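PDB 2O27: soluble KIT ligand from Mus musculus, which binds the receptor tyrosine kinase KIT as a non-covalent homodimer, bringing two receptor molecules together and so triggering their autophosphorylation. Local coordinates for residues T55-L58 with D59-N63; I74-L77 with G78-D82; L37-H40 with C41-D45; L28-V31 with A32-V36. All blocks are in the same frame, centred on the assembly; numbering follows the deposited sequence.

Contact 1: residues T55-L58 with D59-N63; sequences TTLL and DKFSN
Phe61 sets its CG beside its own backbone N and anti to its carbonyl carbon (chi1 -59°), which swings the ring back toward the last helical turn to meet Leu57. Methyl CD2 of Leu57 comes in at the rim of that ring, in its plane, and touches CE1 of Phe61 at 3.8 Å. The same edge passes close to a backbone carbonyl, with Phe61 CD1 3.3 Å from Leu57 O. Leu58 goes another way: its CG stands anti to the backbone N (chi1 -176°), and the branch leaves the turn to pack on Tyr71 of helix 70-91.

Here helix 43-58, one of the long helices of the four-helix cytokine bundle, comes to its end, and a type I beta turn from Leu58 to Phe61 leads the chain out into the loop before helix 70-91. The turn is closed by Phe61 N donating to Leu58 O at 3.0 Å, a nearly straight bond whose donor stands well above the carbonyl plane. One step back, Asp59 N reaches Thr55 O at 3.4 Å, a weak remnant of the helical pattern. Leu57 O is approached by Lys60 N at 2.9 Å, though the position of that nitrogen is less certain. Leu57 and Phe61 both meet Ile74 of helix 70-91, and Phe61 also touches Leu20. The ammonium of Lys60 forms a salt bridge with Asp23 of the second subunit, which also touches Phe61 through its Asn19.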
ATOM      1  N   THR A  55      -9.323   6.879   9.106  1.00 31.41           N
ATOM      2  CA  THR A  55     -10.602   6.405   8.590  1.00 33.51           C
ATOM      3  C   THR A  55     -10.467   6.082   7.102  1.00 33.85           C
ATOM      4  O   THR A  55     -10.824   4.994   6.657  1.00 32.28           O
ATOM      5  CB  THR A  55     -11.700   7.469   8.776  1.00 32.93           C
ATOM      6  OG1 THR A  55     -12.055   7.526  10.159  1.00 34.39           O
ATOM      7  CG2 THR A  55     -12.942   7.136   7.947  1.00 35.18           C
ATOM      8  N   THR A  56      -9.952   7.048   6.346  1.00 34.27           N
ATOM      9  CA  THR A  56      -9.750   6.895   4.916  1.00 34.77           C
ATOM     10  C   THR A  56      -8.797   5.732   4.614  1.00 35.29           C
ATOM     11  O   THR A  56      -9.062   4.925   3.720  1.00 34.68           O
ATOM     12  CB  THR A  56      -9.196   8.226   4.326  1.00 37.48           C
ATOM     13  OG1 THR A  56     -10.248   9.208   4.287  1.00 40.19           O
ATOM     14  CG2 THR A  56      -8.632   8.022   2.937  1.00 37.41           C
ATOM     15  N   LEU A  57      -7.697   5.636   5.370  1.00 33.16           N
ATOM     16  CA  LEU A  57      -6.708   4.572   5.172  1.00 33.28           C
ATOM     17  C   LEU A  57      -7.313   3.180   5.387  1.00 33.29           C
ATOM     18  O   LEU A  57      -7.106   2.277   4.574  1.00 32.70           O
ATOM     19  CB  LEU A  57      -5.525   4.725   6.140  1.00 33.56           C
ATOM     20  CG  LEU A  57      -4.055   4.594   5.703  1.00 36.27           C
ATOM     21  CD1 LEU A  57      -3.293   3.874   6.834  1.00 35.72           C
ATOM     22  CD2 LEU A  57      -3.882   3.853   4.374  1.00 31.99           C
ATOM     23  N   LEU A  58      -8.038   3.017   6.495  1.00 33.98           N
ATOM     24  CA  LEU A  58      -8.659   1.740   6.843  1.00 33.82           C
ATOM     25  C   LEU A  58      -9.546   1.164   5.731  1.00 34.45           C
ATOM     26  O   LEU A  58      -9.506  -0.028   5.445  1.00 33.98           O
ATOM     27  CB  LEU A  58      -9.500   1.877   8.119  1.00 34.14           C
ATOM     28  CG  LEU A  58     -10.097   0.539   8.599  1.00 36.04           C
ATOM     29  CD1 LEU A  58      -8.979  -0.364   9.090  1.00 32.77           C
ATOM     30  CD2 LEU A  58     -11.120   0.781   9.720  1.00 36.34           C
ATOM     31  N   ASP A  59     -10.339   2.026   5.120  1.00 35.92           N
ATOM     32  CA  ASP A  59     -11.248   1.627   4.058  1.00 35.97           C
ATOM     33  C   ASP A  59     -10.497   1.103   2.826  1.00 35.96           C
ATOM     34  O   ASP A  59     -11.106   0.650   1.860  1.00 36.44           O
ATOM     35  CB  ASP A  59     -12.123   2.823   3.702  1.00 34.84           C
ATOM     36  CG  ASP A  59     -12.977   2.586   2.471  1.00 38.52           C
ATOM     37  OD1 ASP A  59     -12.683   3.178   1.417  1.00 37.10           O
ATOM     38  OD2 ASP A  59     -13.943   1.808   2.565  1.00 39.47           O
ATOM     39  N   LYS A  60      -9.168   1.143   2.870  1.00 34.33           N
ATOM     40  CA  LYS A  60      -8.408   0.661   1.734  1.00 31.82           C
ATOM     41  C   LYS A  60      -7.978  -0.793   1.894  1.00 32.35           C
ATOM     42  O   LYS A  60      -7.413  -1.364   0.991  1.00 31.58           O
ATOM     43  CB  LYS A  60      -7.192   1.560   1.478  1.00 31.93           C
ATOM     44  CG  LYS A  60      -7.514   2.803   0.640  1.00 36.59           C
ATOM     45  CD  LYS A  60      -8.453   3.760   1.344  1.00 40.60           C
ATOM     46  CE  LYS A  60      -9.206   4.682   0.362  1.00 39.50           C
ATOM     47  NZ  LYS A  60      -8.307   5.316  -0.615  1.00 43.87           N
ATOM     48  N   PHE A  61      -8.264  -1.393   3.040  1.00 31.34           N
ATOM     49  CA  PHE A  61      -7.848  -2.761   3.280  1.00 32.12           C
ATOM     50  C   PHE A  61      -9.006  -3.659   3.643  1.00 32.71           C
ATOM     51  O   PHE A  61     -10.065  -3.170   4.032  1.00 30.37           O
ATOM     52  CB  PHE A  61      -6.818  -2.815   4.418  1.00 28.52           C
ATOM     53  CG  PHE A  61      -5.581  -1.997   4.153  1.00 30.37           C
ATOM     54  CD1 PHE A  61      -5.575  -0.620   4.376  1.00 27.92           C
ATOM     55  CD2 PHE A  61      -4.447  -2.586   3.612  1.00 29.36           C
ATOM     56  CE1 PHE A  61      -4.463   0.137   4.059  1.00 24.62           C
ATOM     57  CE2 PHE A  61      -3.322  -1.815   3.292  1.00 29.35           C
ATOM     58  CZ  PHE A  61      -3.347  -0.457   3.520  1.00 24.14           C
ATOM     59  N   SER A  62      -8.788  -4.971   3.527  1.00 32.99           N
ATOM     60  CA  SER A  62      -9.796  -5.955   3.891  1.00 35.75           C
ATOM     61  C   SER A  62      -9.395  -6.475   5.262  1.00 36.71           C
ATOM     62  O   SER A  62      -8.214  -6.535   5.601  1.00 37.33           O
ATOM     63  CB  SER A  62      -9.836  -7.127   2.891  1.00 34.69           C
ATOM     64  OG  SER A  62     -10.338  -6.712   1.635  1.00 37.03           O
ATOM     65  N   ASN A  63     -10.371  -6.879   6.049  1.00 39.15           N
ATOM     66  CA  ASN A  63     -10.059  -7.361   7.373  1.00 42.61           C
ATOM     67  C   ASN A  63      -9.564  -8.797   7.365  1.00 44.63           C
ATOM     68  O   ASN A  63     -10.360  -9.731   7.393  1.00 47.67           O
ATOM     69  CB  ASN A  63     -11.283  -7.233   8.271  1.00 42.59           C
ATOM     70  CG  ASN A  63     -11.019  -7.681   9.700  1.00 42.77           C
ATOM     71  OD1 ASN A  63     -11.930  -7.677  10.524  1.00 42.36           O
ATOM     72  ND2 ASN A  63      -9.783  -8.057  10.000  1.00 40.76           N
TER

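Contact 2: residues I74-L77 with G78-D82; sequences IDKL and GKIVD
Gly78 N donates to Ile74 O at 2.8 Å, the shortest bond of this helical turn, and has a weak second bond to Asp75 O at 3.3 Å. The main bonds continue in the i to i+4 pattern, Lys79 N to Asp75 O at 3.1 Å and Ile80 N to Lys76 O at 3.2 Å, with Val81 N following on Leu77 O. This is the first half of helix 70-91, and its side chains divide by face. Ile74, Leu77 and Val81 look into the bundle, where helices 43-58 and 110-124 lie against them. On another face Lys76 meets Ile80: CG of Lys76 is anti to the backbone N (chi1 167°), and bends at chi2 and chi4 bring its CE beside CD1 of Ile80 at 3.7 Å, the two side chains passing obliquely.

Asp75 and Lys79, one turn apart, also run obliquely past each other. Lys79 is extended beyond CG, and its NZ stays 4.2 Å from Asp75 OD1, beyond salt-bridge range. At that separation the opposite charges probably attract only weakly, which would leave the Lys79 ammonium some room to move.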
ATOM      1  N   ILE A  74      -4.277  -0.809  11.883  1.00 31.40           N
ATOM      2  CA  ILE A  74      -4.825   0.511  11.603  1.00 30.96           C
ATOM      3  C   ILE A  74      -6.105   0.747  12.412  1.00 32.82           C
ATOM      4  O   ILE A  74      -6.332   1.843  12.954  1.00 32.77           O
ATOM      5  CB  ILE A  74      -5.155   0.652  10.093  1.00 29.18           C
ATOM      6  CG1 ILE A  74      -3.862   0.677   9.279  1.00 30.53           C
ATOM      7  CG2 ILE A  74      -6.008   1.902   9.841  1.00 28.01           C
ATOM      8  CD1 ILE A  74      -4.079   0.542   7.748  1.00 28.08           C
ATOM      9  N   ASP A  75      -6.961  -0.272  12.458  1.00 32.70           N
ATOM     10  CA  ASP A  75      -8.214  -0.162  13.189  1.00 34.34           C
ATOM     11  C   ASP A  75      -7.925   0.109  14.670  1.00 34.90           C
ATOM     12  O   ASP A  75      -8.617   0.891  15.310  1.00 36.02           O
ATOM     13  CB  ASP A  75      -9.041  -1.456  13.052  1.00 32.48           C
ATOM     14  CG  ASP A  75     -10.375  -1.376  13.793  1.00 33.58           C
ATOM     15  OD1 ASP A  75     -10.615  -2.233  14.647  1.00 34.64           O
ATOM     16  OD2 ASP A  75     -11.179  -0.463  13.525  1.00 32.55           O
ATOM     17  N   LYS A  76      -6.909  -0.561  15.204  1.00 35.71           N
ATOM     18  CA  LYS A  76      -6.518  -0.386  16.596  1.00 39.99           C
ATOM     19  C   LYS A  76      -6.015   1.040  16.807  1.00 39.78           C
ATOM     20  O   LYS A  76      -6.366   1.684  17.792  1.00 42.20           O
ATOM     21  CB  LYS A  76      -5.416  -1.384  16.959  1.00 43.63           C
ATOM     22  CG  LYS A  76      -4.707  -1.095  18.279  1.00 46.36           C
ATOM     23  CD  LYS A  76      -5.604  -1.336  19.485  1.00 50.15           C
ATOM     24  CE  LYS A  76      -4.901  -0.948  20.782  1.00 51.71           C
ATOM     25  NZ  LYS A  76      -3.581  -1.623  20.933  1.00 53.58           N
ATOM     26  N   LEU A  77      -5.201   1.527  15.871  1.00 37.07           N
ATOM     27  CA  LEU A  77      -4.660   2.884  15.947  1.00 34.57           C
ATOM     28  C   LEU A  77      -5.776   3.917  15.854  1.00 33.26           C
ATOM     29  O   LEU A  77      -5.693   4.980  16.455  1.00 32.47           O
ATOM     30  CB  LEU A  77      -3.629   3.114  14.830  1.00 32.44           C
ATOM     31  CG  LEU A  77      -2.294   2.382  14.987  1.00 32.83           C
ATOM     32  CD1 LEU A  77      -1.358   2.703  13.836  1.00 32.99           C
ATOM     33  CD2 LEU A  77      -1.651   2.816  16.283  1.00 33.06           C
ATOM     34  N   GLY A  78      -6.827   3.599  15.102  1.00 33.86           N
ATOM     35  CA  GLY A  78      -7.939   4.524  14.956  1.00 33.18           C
ATOM     36  C   GLY A  78      -8.736   4.640  16.244  1.00 34.62           C
ATOM     37  O   GLY A  78      -9.238   5.700  16.586  1.00 31.88           O
ATOM     38  N   LYS A  79      -8.860   3.538  16.969  1.00 35.23           N
ATOM     39  CA  LYS A  79      -9.595   3.562  18.228  1.00 38.17           C
ATOM     40  C   LYS A  79      -8.818   4.364  19.288  1.00 37.91           C
ATOM     41  O   LYS A  79      -9.423   5.097  20.076  1.00 39.09           O
ATOM     42  CB  LYS A  79      -9.856   2.137  18.723  1.00 39.98           C
ATOM     43  CG  LYS A  79     -10.771   1.341  17.807  1.00 44.21           C
ATOM     44  CD  LYS A  79     -11.213   0.046  18.444  1.00 46.68           C
ATOM     45  CE  LYS A  79     -12.294  -0.619  17.617  1.00 49.83           C
ATOM     46  NZ  LYS A  79     -12.780  -1.867  18.263  1.00 56.17           N
ATOM     47  N   ILE A  80      -7.489   4.229  19.285  1.00 36.44           N
ATOM     48  CA  ILE A  80      -6.629   4.949  20.232  1.00 36.97           C
ATOM     49  C   ILE A  80      -6.846   6.434  19.992  1.00 34.86           C
ATOM     50  O   ILE A  80      -6.957   7.224  20.922  1.00 34.55           O
ATOM     51  CB  ILE A  80      -5.125   4.661  20.004  1.00 38.26           C
ATOM     52  CG1 ILE A  80      -4.821   3.174  20.200  1.00 40.40           C
ATOM     53  CG2 ILE A  80      -4.278   5.537  20.933  1.00 35.90           C
ATOM     54  CD1 ILE A  80      -4.881   2.691  21.631  1.00 46.63           C
ATOM     55  N   VAL A  81      -6.910   6.809  18.726  1.00 35.40           N
ATOM     56  CA  VAL A  81      -7.115   8.197  18.360  1.00 35.44           C
ATOM     57  C   VAL A  81      -8.527   8.643  18.702  1.00 35.63           C
ATOM     58  O   VAL A  81      -8.734   9.798  19.058  1.00 36.75           O
ATOM     59  CB  VAL A  81      -6.817   8.402  16.875  1.00 36.94           C
ATOM     60  CG1 VAL A  81      -7.038   9.855  16.471  1.00 36.12           C
ATOM     61  CG2 VAL A  81      -5.382   8.019  16.620  1.00 37.89           C
ATOM     62  N   ASP A  82      -9.508   7.740  18.607  1.00 36.49           N
ATOM     63  CA  ASP A  82     -10.867   8.135  18.978  1.00 34.85           C
ATOM     64  C   ASP A  82     -10.839   8.525  20.445  1.00 35.29           C
ATOM     65  O   ASP A  82     -11.457   9.517  20.846  1.00 35.34           O
ATOM     66  CB  ASP A  82     -11.887   7.013  18.767  1.00 35.11           C
ATOM     67  CG  ASP A  82     -12.215   6.778  17.296  1.00 38.54           C
ATOM     68  OD1 ASP A  82     -11.972   7.669  16.464  1.00 37.59           O
ATOM     69  OD2 ASP A  82     -12.741   5.689  16.972  1.00 41.46           O
TER

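Contact 3: residues L37-H40 with C41-D45; sequences LPSH and CWLRD
At the N-terminal entry to helix 43-58, Ser39 meets both Trp42, the N-cap residue, and Leu43. Ser39 O serves as a double acceptor: Leu43 N comes in nearly along the C=O axis at 2.9 Å, while Trp42 N, also at 2.9 Å, stands well above the carbonyl plane. The indole is held at its edge, since NE1 of Trp42 donates to Leu37 O at 2.9 Å with that oxygen lying in the ring plane. CG of Trp42 sits between the backbone N and the carbonyl carbon (chi1 54°), which turns the indole back until one face meets CA of Ser39, 3.9 Å from the centroid of the five-membered ring in a CH-pi contact.

His40 takes the same kind of first torsion, and one face of its imidazole receives SG of Cys41, 3.8 Å from the ring centroid. Pro38 CG touches that sulfur as well, at 3.6 Å. Cys41 is disulfide-bonded to Cys136, and the sulfur that touches both proline and histidine thereby ties the chain just before this helix to the C-terminal tail; this is one of the two disulfides of the stem cell factor helical cytokine fold.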
ATOM      1  N   LEU A  37       5.272  25.228  16.866  1.00 40.52           N
ATOM      2  CA  LEU A  37       4.332  25.797  17.819  1.00 40.57           C
ATOM      3  C   LEU A  37       4.125  24.979  19.075  1.00 42.05           C
ATOM      4  O   LEU A  37       4.317  23.762  19.094  1.00 40.40           O
ATOM      5  CB  LEU A  37       2.989  26.009  17.133  1.00 39.83           C
ATOM      6  CG  LEU A  37       2.322  27.378  17.054  1.00 42.06           C
ATOM      7  CD1 LEU A  37       3.337  28.515  16.946  1.00 41.80           C
ATOM      8  CD2 LEU A  37       1.387  27.350  15.844  1.00 42.83           C
ATOM      9  N   PRO A  38       3.776  25.654  20.175  1.00 44.57           N
ATOM     10  CA  PRO A  38       3.557  24.861  21.383  1.00 44.60           C
ATOM     11  C   PRO A  38       2.319  23.965  21.193  1.00 43.29           C
ATOM     12  O   PRO A  38       1.293  24.382  20.643  1.00 43.39           O
ATOM     13  CB  PRO A  38       3.398  25.923  22.481  1.00 43.52           C
ATOM     14  CG  PRO A  38       3.144  27.226  21.721  1.00 44.45           C
ATOM     15  CD  PRO A  38       3.964  27.076  20.500  1.00 43.53           C
ATOM     16  N   SER A  39       2.458  22.726  21.644  1.00 42.85           N
ATOM     17  CA  SER A  39       1.440  21.687  21.543  1.00 43.87           C
ATOM     18  C   SER A  39      -0.031  22.090  21.699  1.00 43.63           C
ATOM     19  O   SER A  39      -0.863  21.722  20.859  1.00 43.42           O
ATOM     20  CB  SER A  39       1.797  20.560  22.518  1.00 43.37           C
ATOM     21  OG  SER A  39       0.652  20.042  23.148  1.00 49.21           O
ATOM     22  N   HIS A  40      -0.359  22.855  22.735  1.00 44.27           N
ATOM     23  CA  HIS A  40      -1.757  23.252  22.952  1.00 43.76           C
ATOM     24  C   HIS A  40      -2.323  24.028  21.769  1.00 43.48           C
ATOM     25  O   HIS A  40      -3.533  24.243  21.683  1.00 44.21           O
ATOM     26  CB  HIS A  40      -1.899  24.126  24.199  1.00 44.33           C
ATOM     27  CG  HIS A  40      -1.478  25.544  23.982  1.00 44.55           C
ATOM     28  ND1 HIS A  40      -0.186  25.975  24.178  1.00 45.36           N
ATOM     29  CD2 HIS A  40      -2.162  26.611  23.507  1.00 47.62           C
ATOM     30  CE1 HIS A  40      -0.089  27.246  23.831  1.00 46.76           C
ATOM     31  NE2 HIS A  40      -1.275  27.658  23.418  1.00 48.04           N
ATOM     32  N   CYS A  41      -1.445  24.473  20.874  1.00 43.29           N
ATOM     33  CA  CYS A  41      -1.875  25.226  19.698  1.00 41.86           C
ATOM     34  C   CYS A  41      -2.343  24.326  18.561  1.00 39.88           C
ATOM     35  O   CYS A  41      -3.167  24.730  17.748  1.00 38.67           O
ATOM     36  CB  CYS A  41      -0.730  26.078  19.147  1.00 44.46           C
ATOM     37  SG  CYS A  41      -0.133  27.423  20.221  1.00 47.69           S
ATOM     38  N   TRP A  42      -1.826  23.104  18.503  1.00 38.98           N
ATOM     39  CA  TRP A  42      -2.165  22.242  17.386  1.00 37.88           C
ATOM     40  C   TRP A  42      -2.653  20.819  17.663  1.00 38.77           C
ATOM     41  O   TRP A  42      -3.236  20.203  16.781  1.00 41.22           O
ATOM     42  CB  TRP A  42      -0.951  22.173  16.443  1.00 35.93           C
ATOM     43  CG  TRP A  42       0.323  21.754  17.124  1.00 36.15           C
ATOM     44  CD1 TRP A  42       1.297  22.576  17.640  1.00 35.73           C
ATOM     45  CD2 TRP A  42       0.774  20.404  17.358  1.00 34.33           C
ATOM     46  NE1 TRP A  42       2.318  21.823  18.175  1.00 33.86           N
ATOM     47  CE2 TRP A  42       2.026  20.489  18.019  1.00 34.70           C
ATOM     48  CE3 TRP A  42       0.239  19.137  17.077  1.00 33.38           C
ATOM     49  CZ2 TRP A  42       2.754  19.350  18.396  1.00 32.69           C
ATOM     50  CZ3 TRP A  42       0.965  18.001  17.452  1.00 33.49           C
ATOM     51  CH2 TRP A  42       2.212  18.122  18.107  1.00 33.89           C
ATOM     52  N   LEU A  43      -2.416  20.299  18.865  1.00 38.40           N
ATOM     53  CA  LEU A  43      -2.793  18.925  19.172  1.00 38.75           C
ATOM     54  C   LEU A  43      -4.221  18.504  18.848  1.00 38.09           C
ATOM     55  O   LEU A  43      -4.429  17.491  18.169  1.00 37.24           O
ATOM     56  CB  LEU A  43      -2.526  18.589  20.636  1.00 39.65           C
ATOM     57  CG  LEU A  43      -1.676  17.336  20.878  1.00 39.96           C
ATOM     58  CD1 LEU A  43      -2.069  16.721  22.210  1.00 38.31           C
ATOM     59  CD2 LEU A  43      -1.857  16.333  19.759  1.00 40.32           C
ATOM     60  N   ARG A  44      -5.195  19.252  19.354  1.00 37.64           N
ATOM     61  CA  ARG A  44      -6.589  18.931  19.128  1.00 36.97           C
ATOM     62  C   ARG A  44      -6.926  18.792  17.646  1.00 36.93           C
ATOM     63  O   ARG A  44      -7.560  17.809  17.224  1.00 34.85           O
ATOM     64  CB  ARG A  44      -7.483  19.985  19.781  1.00 36.08           C
ATOM     65  CG  ARG A  44      -8.968  19.708  19.677  1.00 36.13           C
ATOM     66  CD  ARG A  44      -9.583  20.608  18.630  1.00 38.71           C
ATOM     67  NE  ARG A  44     -11.030  20.466  18.469  1.00 37.86           N
ATOM     68  CZ  ARG A  44     -11.712  21.113  17.529  1.00 40.45           C
ATOM     69  NH1 ARG A  44     -11.066  21.927  16.707  1.00 40.65           N
ATOM     70  NH2 ARG A  44     -13.020  20.935  17.386  1.00 38.12           N
ATOM     71  N   ASP A  45      -6.517  19.781  16.863  1.00 36.56           N
ATOM     72  CA  ASP A  45      -6.779  19.746  15.444  1.00 38.53           C
ATOM     73  C   ASP A  45      -6.043  18.581  14.792  1.00 38.37           C
ATOM     74  O   ASP A  45      -6.618  17.874  13.982  1.00 36.58           O
ATOM     75  CB  ASP A  45      -6.354  21.052  14.778  1.00 40.09           C
ATOM     76  CG  ASP A  45      -7.272  22.204  15.125  1.00 42.85           C
ATOM     77  OD1 ASP A  45      -8.486  21.986  15.213  1.00 43.87           O
ATOM     78  OD2 ASP A  45      -6.792  23.335  15.297  1.00 46.25           O
TER
HETATM   79  O   HOH W   1      -4.450  21.869  20.792  1.00 44.37           O

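Contact 4: residues L28-V31 with A32-V36; sequences LNYV and AGMDV
Gly33 takes up a backbone conformation with positive phi (93°), where a beta carbon would collide with the carbonyl oxygen of Ala32, and it sits at the third position of a type II beta turn from Val31 to Met34. The turn closes with Met34 N donating to Val31 O at 3.3 Å, in the carbonyl plane, though the bond is somewhat bent at 137°.

Around the turn Tyr30 reaches forward, its CG anti to the backbone N (chi1 -172°), which carries the phenol end across to Met34. The sulfur SD approaches CE1 of the tyrosine at 3.8 Å and OH at 3.7 Å, and the two side chains cross at about a right angle; SD lies oblique to the ring, a Met-aromatic contact with the centroid 4.8 Å away. Asp35 completes the group: its carboxylate stands almost perpendicular to the phenol ring. A water lies near both Tyr30 OH and Asp35 OD1, but its place so close to the carboxylate makes a bridge doubtful. Tyr30 also has a cation-pi partner in Arg106, while Met34 rests on Trp42, Ile116 and Ser120. The tyrosine thus links the small sheet to helix 110-124 through the methionine. The arrangement is that of a strand end running into a type II turn, within the long crossover connection of the four-helix cytokine fold, whose strand 26-30 pairs antiparallel with strand 104-108.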
ATOM      1  N   LEU A  28      -3.080  13.690   4.382  1.00 34.27           N
ATOM      2  CA  LEU A  28      -3.312  14.276   5.702  1.00 31.95           C
ATOM      3  C   LEU A  28      -3.425  15.812   5.604  1.00 34.33           C
ATOM      4  O   LEU A  28      -2.606  16.471   4.943  1.00 33.58           O
ATOM      5  CB  LEU A  28      -2.150  13.901   6.630  1.00 28.97           C
ATOM      6  CG  LEU A  28      -2.062  14.505   8.035  1.00 30.11           C
ATOM      7  CD1 LEU A  28      -3.213  14.007   8.932  1.00 27.92           C
ATOM      8  CD2 LEU A  28      -0.713  14.133   8.636  1.00 31.08           C
ATOM      9  N   ASN A  29      -4.461  16.374   6.213  1.00 35.57           N
ATOM     10  CA  ASN A  29      -4.632  17.822   6.233  1.00 36.38           C
ATOM     11  C   ASN A  29      -3.754  18.191   7.418  1.00 36.50           C
ATOM     12  O   ASN A  29      -4.137  18.058   8.583  1.00 38.14           O
ATOM     13  CB  ASN A  29      -6.100  18.185   6.460  1.00 35.75           C
ATOM     14  CG  ASN A  29      -6.993  17.614   5.376  1.00 35.75           C
ATOM     15  OD1 ASN A  29      -6.657  17.671   4.189  1.00 38.68           O
ATOM     16  ND2 ASN A  29      -8.120  17.059   5.768  1.00 31.88           N
ATOM     17  N   TYR A  30      -2.538  18.588   7.083  1.00 37.18           N
ATOM     18  CA  TYR A  30      -1.498  18.912   8.034  1.00 38.72           C
ATOM     19  C   TYR A  30      -1.753  20.273   8.664  1.00 41.63           C
ATOM     20  O   TYR A  30      -2.051  21.242   7.959  1.00 43.22           O
ATOM     21  CB  TYR A  30      -0.157  18.878   7.295  1.00 37.98           C
ATOM     22  CG  TYR A  30       1.071  18.998   8.174  1.00 39.21           C
ATOM     23  CD1 TYR A  30       1.563  17.899   8.879  1.00 39.57           C
ATOM     24  CD2 TYR A  30       1.749  20.218   8.291  1.00 38.72           C
ATOM     25  CE1 TYR A  30       2.705  18.011   9.680  1.00 39.25           C
ATOM     26  CE2 TYR A  30       2.885  20.340   9.081  1.00 38.48           C
ATOM     27  CZ  TYR A  30       3.356  19.234   9.772  1.00 39.48           C
ATOM     28  OH  TYR A  30       4.480  19.356  10.537  1.00 42.06           O
ATOM     29  N   VAL A  31      -1.659  20.332   9.990  1.00 42.97           N
ATOM     30  CA  VAL A  31      -1.865  21.574  10.733  1.00 46.43           C
ATOM     31  C   VAL A  31      -0.514  22.283  10.876  1.00 48.71           C
ATOM     32  O   VAL A  31       0.331  21.879  11.669  1.00 49.47           O
ATOM     33  CB  VAL A  31      -2.459  21.285  12.145  1.00 47.28           C
ATOM     34  CG1 VAL A  31      -2.506  22.563  12.976  1.00 44.88           C
ATOM     35  CG2 VAL A  31      -3.868  20.678  12.005  1.00 46.57           C
ATOM     36  N   ALA A  32      -0.322  23.338  10.092  1.00 50.12           N
ATOM     37  CA  ALA A  32       0.921  24.111  10.085  1.00 50.53           C
ATOM     38  C   ALA A  32       1.420  24.578  11.448  1.00 50.29           C
ATOM     39  O   ALA A  32       0.649  25.041  12.277  1.00 51.15           O
ATOM     40  CB  ALA A  32       0.768  25.316   9.165  1.00 52.52           C
ATOM     41  N   GLY A  33       2.726  24.463  11.663  1.00 50.31           N
ATOM     42  CA  GLY A  33       3.299  24.913  12.918  1.00 48.46           C
ATOM     43  C   GLY A  33       3.389  23.799  13.934  1.00 48.03           C
ATOM     44  O   GLY A  33       3.888  23.986  15.044  1.00 46.52           O
ATOM     45  N   MET A  34       2.896  22.629  13.550  1.00 48.22           N
ATOM     46  CA  MET A  34       2.940  21.500  14.449  1.00 49.20           C
ATOM     47  C   MET A  34       4.378  21.188  14.825  1.00 48.97           C
ATOM     48  O   MET A  34       4.650  20.631  15.888  1.00 48.84           O
ATOM     49  CB  MET A  34       2.325  20.278  13.795  1.00 50.97           C
ATOM     50  CG  MET A  34       2.648  19.022  14.561  1.00 53.67           C
ATOM     51  SD  MET A  34       2.994  17.644  13.491  1.00 53.34           S
ATOM     52  CE  MET A  34       2.850  16.312  14.665  1.00 50.93           C
ATOM     53  N   ASP A  35       5.310  21.537  13.951  1.00 48.75           N
ATOM     54  CA  ASP A  35       6.708  21.252  14.242  1.00 50.90           C
ATOM     55  C   ASP A  35       7.431  22.304  15.077  1.00 48.59           C
ATOM     56  O   ASP A  35       8.521  22.043  15.590  1.00 49.96           O
ATOM     57  CB  ASP A  35       7.482  20.953  12.943  1.00 55.54           C
ATOM     58  CG  ASP A  35       7.110  21.881  11.794  1.00 59.12           C
ATOM     59  OD1 ASP A  35       7.559  21.619  10.660  1.00 61.84           O
ATOM     60  OD2 ASP A  35       6.376  22.865  12.013  1.00 62.44           O
ATOM     61  N   VAL A  36       6.824  23.473  15.248  1.00 44.68           N
ATOM     62  CA  VAL A  36       7.449  24.538  16.041  1.00 43.87           C
ATOM     63  C   VAL A  36       6.561  25.104  17.152  1.00 42.85           C
ATOM     64  O   VAL A  36       7.029  25.410  18.252  1.00 43.00           O
ATOM     65  CB  VAL A  36       7.887  25.727  15.134  1.00 43.85           C
ATOM     66  CG1 VAL A  36       8.867  25.244  14.078  1.00 44.64           C
ATOM     67  CG2 VAL A  36       6.687  26.354  14.468  1.00 44.70           C
TER
HETATM   68  O   HOH W   2       6.569  20.922   8.547  1.00 73.53           O

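From the N terminus the chain first meets contact 4, where strand 26-30 leaves the sheet by a turn, and then contact 3, where the following loop enters helix 43-58. These two neighbours touch, Trp42 CE2 lying 3.4 Å from Met34 O and Asp45 CB 3.7 Å from Val31 CG2. Contact 1 marks the other end of that helix, its centre about 27 Å from that of contact 3, and contact 2 lies on helix 70-91. All four are local and follow in series, none enclosing or crossing another. Contacts 1 and 2 pack together through Leu57 CD1 and Ile74 CD1, 3.5 Å apart, joining two helices of the bundle.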